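Local coordinates for secreted protein (Streptomyces lividans, PDB 4UNM) that probably acts as a radical copper oxidase related to galactose oxidase and is required for glycan deposition at hyphal tips and for morphogenesis, at residues E27-P32 with I507-P512; K375-G380 with E392-A397. All coordinates share one frame; numbering follows the deposited sequence.

Contact 1. Residues E27-P32 with I507-P512; sequences EIIEFP and IEIYTP
The Phe31 ring meets Ile507 obliquely, with CZ of Phe31 3.6 Å from CD1 of Ile507. The two side chains cross at about a right angle. One face of the ring carries Ile29 CG2, 3.9 Å above the plane and displaced toward the rim. The Trp73 ring also meets Phe31. Ile507 has CG1 between its backbone N and carbonyl carbon (chi1 72°), and from there its extended chain carries CD1 to the phenyl ring. On the way, CG1 of Ile507 packs 3.7 Å from CB of Ile29.

The backbones pair as antiparallel strands. Glu27 and Ile509 exchange two hydrogen bonds, and so do Ile29 and Ile507. Ile28 and Glu508 form the non-hydrogen-bonded pair between them. Strand 27-29 belongs to the edge strand of a four-stranded propeller blade, next to 507-511. This blade is built from both ends of the propeller sequence, the "Velcro" closure known from many beta-propellers.

The Glu27 side chain runs along that of Ile509, and its CG sits 3.8 Å from CB of Ile509. Past CG its chain is extended, which takes the carboxylate to a water. That water lies 3.0 Å from Glu27 OE2 and 2.9 Å from Ile509 O, and is also bonded to Thr511 OG1. Ile509 O thus has two partners, the water and Glu27 N. Replacing Glu27 by an alanine is likely to leave this water without its carboxylate partner and the flank of Ile509 without its neighbour. Beside Ile28 CG1 lies the CG of Glu508, whose carboxylate forms a salt bridge with Arg469.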
loop_
_atom_site.group_PDB
_atom_site.type_symbol
_atom_site.label_atom_id
_atom_site.label_comp_id
_atom_site.label_asym_id
_atom_site.label_seq_id
_atom_site.Cartn_x
_atom_site.Cartn_y
_atom_site.Cartn_z
ATOM N N GLU A 27 11.389 13.616 -15.408
ATOM C CA GLU A 27 12.824 13.381 -15.487
ATOM C C GLU A 27 13.223 12.121 -14.737
ATOM O O GLU A 27 12.718 11.835 -13.646
ATOM C CB GLU A 27 13.602 14.609 -14.975
ATOM C CG GLU A 27 13.500 14.850 -13.478
ATOM C CD GLU A 27 14.088 16.176 -13.025
ATOM O OE1 GLU A 27 15.329 16.261 -12.979
ATOM O OE2 GLU A 27 13.313 17.110 -12.681
ATOM N N ILE A 28 14.141 11.369 -15.329
ATOM C CA ILE A 28 14.728 10.208 -14.698
ATOM C C ILE A 28 15.892 10.649 -13.808
ATOM O O ILE A 28 16.698 11.503 -14.190
ATOM C CB ILE A 28 15.190 9.188 -15.760
ATOM C CG1 ILE A 28 13.984 8.678 -16.544
ATOM C CG2 ILE A 28 15.938 8.031 -15.134
ATOM C CD1 ILE A 28 14.353 7.932 -17.808
ATOM N N ILE A 29 15.930 10.103 -12.601
ATOM C CA ILE A 29 17.059 10.242 -11.706
ATOM C C ILE A 29 17.611 8.843 -11.547
ATOM O O ILE A 29 16.888 7.896 -11.229
ATOM C CB ILE A 29 16.689 10.816 -10.320
ATOM C CG1 ILE A 29 15.972 12.165 -10.435
ATOM C CG2 ILE A 29 17.924 10.937 -9.414
ATOM C CD1 ILE A 29 16.824 13.297 -10.944
ATOM N N GLU A 30 18.909 8.721 -11.766
ATOM C CA GLU A 30 19.605 7.475 -11.546
ATOM C C GLU A 30 20.723 7.752 -10.557
ATOM O O GLU A 30 21.401 8.756 -10.658
ATOM C CB GLU A 30 20.136 6.945 -12.872
ATOM C CG GLU A 30 20.533 5.474 -12.837
ATOM C CD GLU A 30 20.645 4.856 -14.223
ATOM O OE1 GLU A 30 21.084 5.558 -15.163
ATOM O OE2 GLU A 30 20.290 3.666 -14.375
ATOM N N PHE A 31 20.875 6.894 -9.564
ATOM C CA PHE A 31 21.823 7.144 -8.498
ATOM C C PHE A 31 23.153 6.450 -8.782
ATOM O O PHE A 31 23.200 5.473 -9.534
ATOM C CB PHE A 31 21.236 6.672 -7.178
ATOM C CG PHE A 31 20.042 7.474 -6.745
ATOM C CD1 PHE A 31 20.193 8.787 -6.318
ATOM C CD2 PHE A 31 18.779 6.931 -6.794
ATOM C CE1 PHE A 31 19.100 9.528 -5.921
ATOM C CE2 PHE A 31 17.678 7.667 -6.415
ATOM C CZ PHE A 31 17.839 8.961 -5.971
ATOM N N PRO A 32 24.242 6.944 -8.168
ATOM C CA PRO A 32 25.488 6.188 -8.255
ATOM C C PRO A 32 25.261 4.739 -7.848
ATOM O O PRO A 32 24.486 4.477 -6.921
ATOM C CB PRO A 32 26.404 6.902 -7.254
ATOM C CG PRO A 32 25.852 8.282 -7.129
ATOM C CD PRO A 32 24.371 8.140 -7.311
ATOM N N ILE A 507 14.425 6.271 -10.293
ATOM C CA ILE A 507 13.222 7.013 -9.899
ATOM C C ILE A 507 12.951 8.101 -10.924
ATOM O O ILE A 507 13.811 8.384 -11.771
ATOM C CB ILE A 507 13.348 7.562 -8.449
ATOM C CG1 ILE A 507 14.346 8.723 -8.380
ATOM C CG2 ILE A 507 13.762 6.432 -7.518
ATOM C CD1 ILE A 507 14.410 9.421 -7.034
ATOM N N GLU A 508 11.746 8.664 -10.905
ATOM C CA GLU A 508 11.428 9.860 -11.664
ATOM C C GLU A 508 10.902 10.953 -10.761
ATOM O O GLU A 508 10.291 10.670 -9.705
ATOM C CB GLU A 508 10.381 9.584 -12.739
ATOM C CG GLU A 508 10.842 8.683 -13.867
ATOM C CD GLU A 508 9.732 8.406 -14.859
ATOM O OE1 GLU A 508 9.555 9.187 -15.803
ATOM O OE2 GLU A 508 9.032 7.411 -14.712
ATOM N N ILE A 509 11.131 12.190 -11.192
ATOM C CA ILE A 509 10.465 13.350 -10.665
ATOM C C ILE A 509 9.524 13.886 -11.724
ATOM O O ILE A 509 9.925 14.085 -12.877
ATOM C CB ILE A 509 11.484 14.426 -10.244
ATOM C CG1 ILE A 509 12.289 13.927 -9.035
ATOM C CG2 ILE A 509 10.786 15.743 -9.960
ATOM C CD1 ILE A 509 13.324 14.925 -8.545
ATOM N N TYR A 510 8.259 14.060 -11.355
ATOM C CA TYR A 510 7.275 14.646 -12.250
ATOM C C TYR A 510 6.997 16.066 -11.807
ATOM O O TYR A 510 6.662 16.307 -10.661
ATOM C CB TYR A 510 5.966 13.851 -12.332
ATOM C CG TYR A 510 4.860 14.538 -13.146
ATOM C CD1 TYR A 510 4.954 14.664 -14.544
ATOM C CD2 TYR A 510 3.735 15.114 -12.528
ATOM C CE1 TYR A 510 3.964 15.320 -15.271
ATOM C CE2 TYR A 510 2.732 15.733 -13.250
ATOM C CZ TYR A 510 2.853 15.839 -14.645
ATOM O OH TYR A 510 1.887 16.480 -15.362
ATOM N N THR A 511 7.166 17.008 -12.732
ATOM C CA THR A 511 6.796 18.401 -12.513
ATOM C C THR A 511 5.461 18.640 -13.172
ATOM O O THR A 511 5.360 18.566 -14.422
ATOM C CB THR A 511 7.854 19.361 -13.115
ATOM O OG1 THR A 511 9.136 19.024 -12.589
ATOM C CG2 THR A 511 7.534 20.792 -12.791
ATOM N N PRO A 512 4.408 18.874 -12.366
ATOM C CA PRO A 512 3.105 19.157 -12.940
ATOM C C PRO A 512 2.984 20.474 -13.746
ATOM O O PRO A 512 3.807 21.403 -13.613
ATOM C CB PRO A 512 2.184 19.244 -11.714
ATOM C CG PRO A 512 2.903 18.455 -10.641
ATOM C CD PRO A 512 4.333 18.828 -10.879
HETATM O O HOH W 1 10.463 16.850 -13.479
#

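Contact 2. Residues K375-G380 with E392-A397; sequences KYMVIG and EKTRIA
Backbone hydrogen bonds join Tyr376 with Ala397 and Val378 with Arg395, two for each pair. Gly380 N continues the pattern with a nearly straight bond of 2.9 Å to Lys393 O. Met377 with Ile396 and Ile379 with Thr394 are the non-hydrogen-bonded pairs. There the alpha carbons are closer, and CA-H...O contacts fill in, such as Thr394 CA to Val378 O at 3.2 Å. Together 375-379 and 394-397 form the middle of a four-stranded antiparallel blade of the propeller, with 364-367 and 406-408 on its two edges.

The main side-chain bond comes from Arg395. Its chain bends at chi2 (76°) and again at chi3, which brings the head over to 375-380. NH1 of Arg395 donates to Gly380 O at 2.8 Å, with 174° at the hydrogen. The oxygen lies in the guanidinium plane and is met on a lone pair. Within 392-397, Lys393 NZ forms a salt bridge with Glu392 OE2 at 2.8 Å. Tyr376 OH bonds Glu374.

Van der Waals contacts lie on both faces of the sheet. Val378 CG1 lies over one face of the Arg395 guanidinium, 3.9 Å from NH1. On the other face of the sheet, Met377 and Ile396 run together, with CG of Met377 4.0 Å from CG1 of Ile396. With chi1 at 177° the Met377 chain stretches away from the backbone N, which brings SD 4.1 Å from CB of Thr394. Tyr376 turns its ring edge to Ala397 O.

Arg395 NE also bonds Ser355 O, and NH2 bonds the carbonyls of Asp356 and Met359. Four carbonyls therefore grip this buried guanidinium and fix its rotation, and their partial negative charge probably helps to offset the buried positive charge, with no carboxylate among these four partners.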
loop_
_atom_site.group_PDB
_atom_site.type_symbol
_atom_site.label_atom_id
_atom_site.label_comp_id
_atom_site.label_asym_id
_atom_site.label_seq_id
_atom_site.Cartn_x
_atom_site.Cartn_y
_atom_site.Cartn_z
ATOM N N LYS A 375 -15.049 11.678 0.438
ATOM C CA LYS A 375 -15.192 10.947 -0.787
ATOM C C LYS A 375 -13.931 10.160 -1.089
ATOM O O LYS A 375 -12.839 10.721 -1.108
ATOM C CB LYS A 375 -15.470 11.870 -1.953
ATOM C CG LYS A 375 -16.836 12.535 -1.969
ATOM C CD LYS A 375 -17.061 13.013 -3.401
ATOM C CE LYS A 375 -18.054 14.132 -3.490
ATOM N NZ LYS A 375 -18.064 14.616 -4.898
ATOM N N TYR A 376 -14.106 8.867 -1.323
ATOM C CA TYR A 376 -13.032 7.908 -1.632
ATOM C C TYR A 376 -13.119 7.424 -3.038
ATOM O O TYR A 376 -14.201 7.080 -3.533
ATOM C CB TYR A 376 -13.140 6.727 -0.670
ATOM C CG TYR A 376 -12.885 7.112 0.744
ATOM C CD1 TYR A 376 -13.878 7.664 1.542
ATOM C CD2 TYR A 376 -11.603 6.972 1.297
ATOM C CE1 TYR A 376 -13.615 8.016 2.857
ATOM C CE2 TYR A 376 -11.348 7.333 2.604
ATOM C CZ TYR A 376 -12.336 7.887 3.369
ATOM O OH TYR A 376 -12.078 8.231 4.682
ATOM N N MET A 377 -11.985 7.360 -3.715
ATOM C CA MET A 377 -11.928 6.840 -5.034
ATOM C C MET A 377 -11.051 5.597 -5.096
ATOM O O MET A 377 -9.913 5.617 -4.615
ATOM C CB MET A 377 -11.347 7.892 -5.974
ATOM C CG MET A 377 -11.185 7.388 -7.402
ATOM S SD MET A 377 -10.761 8.673 -8.610
ATOM C CE MET A 377 -9.134 9.112 -8.109
ATOM N N VAL A 378 -11.584 4.529 -5.691
ATOM C CA VAL A 378 -10.856 3.275 -5.959
ATOM C C VAL A 378 -10.518 3.187 -7.423
ATOM O O VAL A 378 -11.371 3.395 -8.296
ATOM C CB VAL A 378 -11.662 2.053 -5.482
ATOM C CG1 VAL A 378 -10.971 0.739 -5.847
ATOM C CG2 VAL A 378 -11.922 2.133 -3.987
ATOM N N ILE A 379 -9.251 2.972 -7.723
ATOM C CA ILE A 379 -8.736 3.077 -9.070
ATOM C C ILE A 379 -8.103 1.766 -9.560
ATOM O O ILE A 379 -7.168 1.235 -8.934
ATOM C CB ILE A 379 -7.643 4.152 -9.184
ATOM C CG1 ILE A 379 -8.091 5.484 -8.627
ATOM C CG2 ILE A 379 -7.174 4.308 -10.631
ATOM C CD1 ILE A 379 -6.910 6.341 -8.206
ATOM N N GLY A 380 -8.601 1.246 -10.699
ATOM C CA GLY A 380 -7.982 0.113 -11.356
ATOM C C GLY A 380 -8.120 -1.188 -10.555
ATOM O O GLY A 380 -9.074 -1.384 -9.834
ATOM N N GLU A 392 -10.330 -0.996 -15.822
ATOM C CA GLU A 392 -10.085 0.359 -16.277
ATOM C C GLU A 392 -10.852 1.389 -15.446
ATOM O O GLU A 392 -10.778 2.607 -15.712
ATOM C CB GLU A 392 -10.452 0.471 -17.777
ATOM C CG GLU A 392 -11.947 0.607 -18.090
ATOM C CD GLU A 392 -12.799 -0.656 -17.885
ATOM O OE1 GLU A 392 -12.252 -1.772 -17.685
ATOM O OE2 GLU A 392 -14.055 -0.531 -17.929
ATOM N N LYS A 393 -11.615 0.916 -14.465
ATOM C CA LYS A 393 -12.630 1.725 -13.842
ATOM C C LYS A 393 -12.071 2.525 -12.653
ATOM O O LYS A 393 -11.148 2.058 -11.945
ATOM C CB LYS A 393 -13.809 0.868 -13.412
ATOM C CG LYS A 393 -14.606 0.288 -14.610
ATOM C CD LYS A 393 -15.866 -0.420 -14.129
ATOM C CE LYS A 393 -16.776 -0.938 -15.253
ATOM N NZ LYS A 393 -16.013 -1.707 -16.265
ATOM N N THR A 394 -12.657 3.699 -12.433
ATOM C CA THR A 394 -12.665 4.342 -11.115
ATOM C C THR A 394 -14.044 4.232 -10.484
ATOM O O THR A 394 -15.084 4.148 -11.185
ATOM C CB THR A 394 -12.178 5.822 -11.194
ATOM O OG1 THR A 394 -13.151 6.648 -11.874
ATOM C CG2 THR A 394 -10.887 5.866 -11.914
ATOM N N ARG A 395 -14.063 4.162 -9.168
ATOM C CA ARG A 395 -15.271 4.032 -8.387
ATOM C C ARG A 395 -15.188 4.953 -7.193
ATOM O O ARG A 395 -14.215 4.906 -6.412
ATOM C CB ARG A 395 -15.519 2.594 -7.893
ATOM C CG ARG A 395 -15.500 1.491 -8.948
ATOM C CD ARG A 395 -14.115 1.107 -9.430
ATOM N NE ARG A 395 -13.847 -0.324 -9.412
ATOM C CZ ARG A 395 -12.634 -0.849 -9.513
ATOM N NH1 ARG A 395 -11.550 -0.058 -9.657
ATOM N NH2 ARG A 395 -12.494 -2.171 -9.486
ATOM N N ILE A 396 -16.231 5.769 -7.004
ATOM C CA ILE A 396 -16.205 6.797 -5.999
ATOM C C ILE A 396 -17.318 6.607 -5.003
ATOM O O ILE A 396 -18.516 6.525 -5.401
ATOM C CB ILE A 396 -16.299 8.183 -6.676
ATOM C CG1 ILE A 396 -15.044 8.442 -7.520
ATOM C CG2 ILE A 396 -16.426 9.260 -5.630
ATOM C CD1 ILE A 396 -15.273 8.434 -8.995
ATOM N N ALA A 397 -16.962 6.570 -3.724
ATOM C CA ALA A 397 -17.948 6.592 -2.643
ATOM C C ALA A 397 -17.939 7.861 -1.843
ATOM O O ALA A 397 -16.910 8.249 -1.246
ATOM C CB ALA A 397 -17.781 5.417 -1.716
#

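After two short helices the chain lays down 27-32, whose strand residues form the outer edge of a blade. It then runs through the other blades of the propeller, with the GlxA barrel domain inserted on the way. Within that long loop, 375-380 meets 392-397 after only 11 residues, so contact 2 is a local hairpin inside one blade. The chain later returns with 507-512 and closes contact 1 across 474 residues. Contact 2 is nested in this loop. Contact 1 ties the start of the propeller to its end; the strands from 528 onward belong to another sheet. The two centres are about 28 Å apart, and the contacts do not touch.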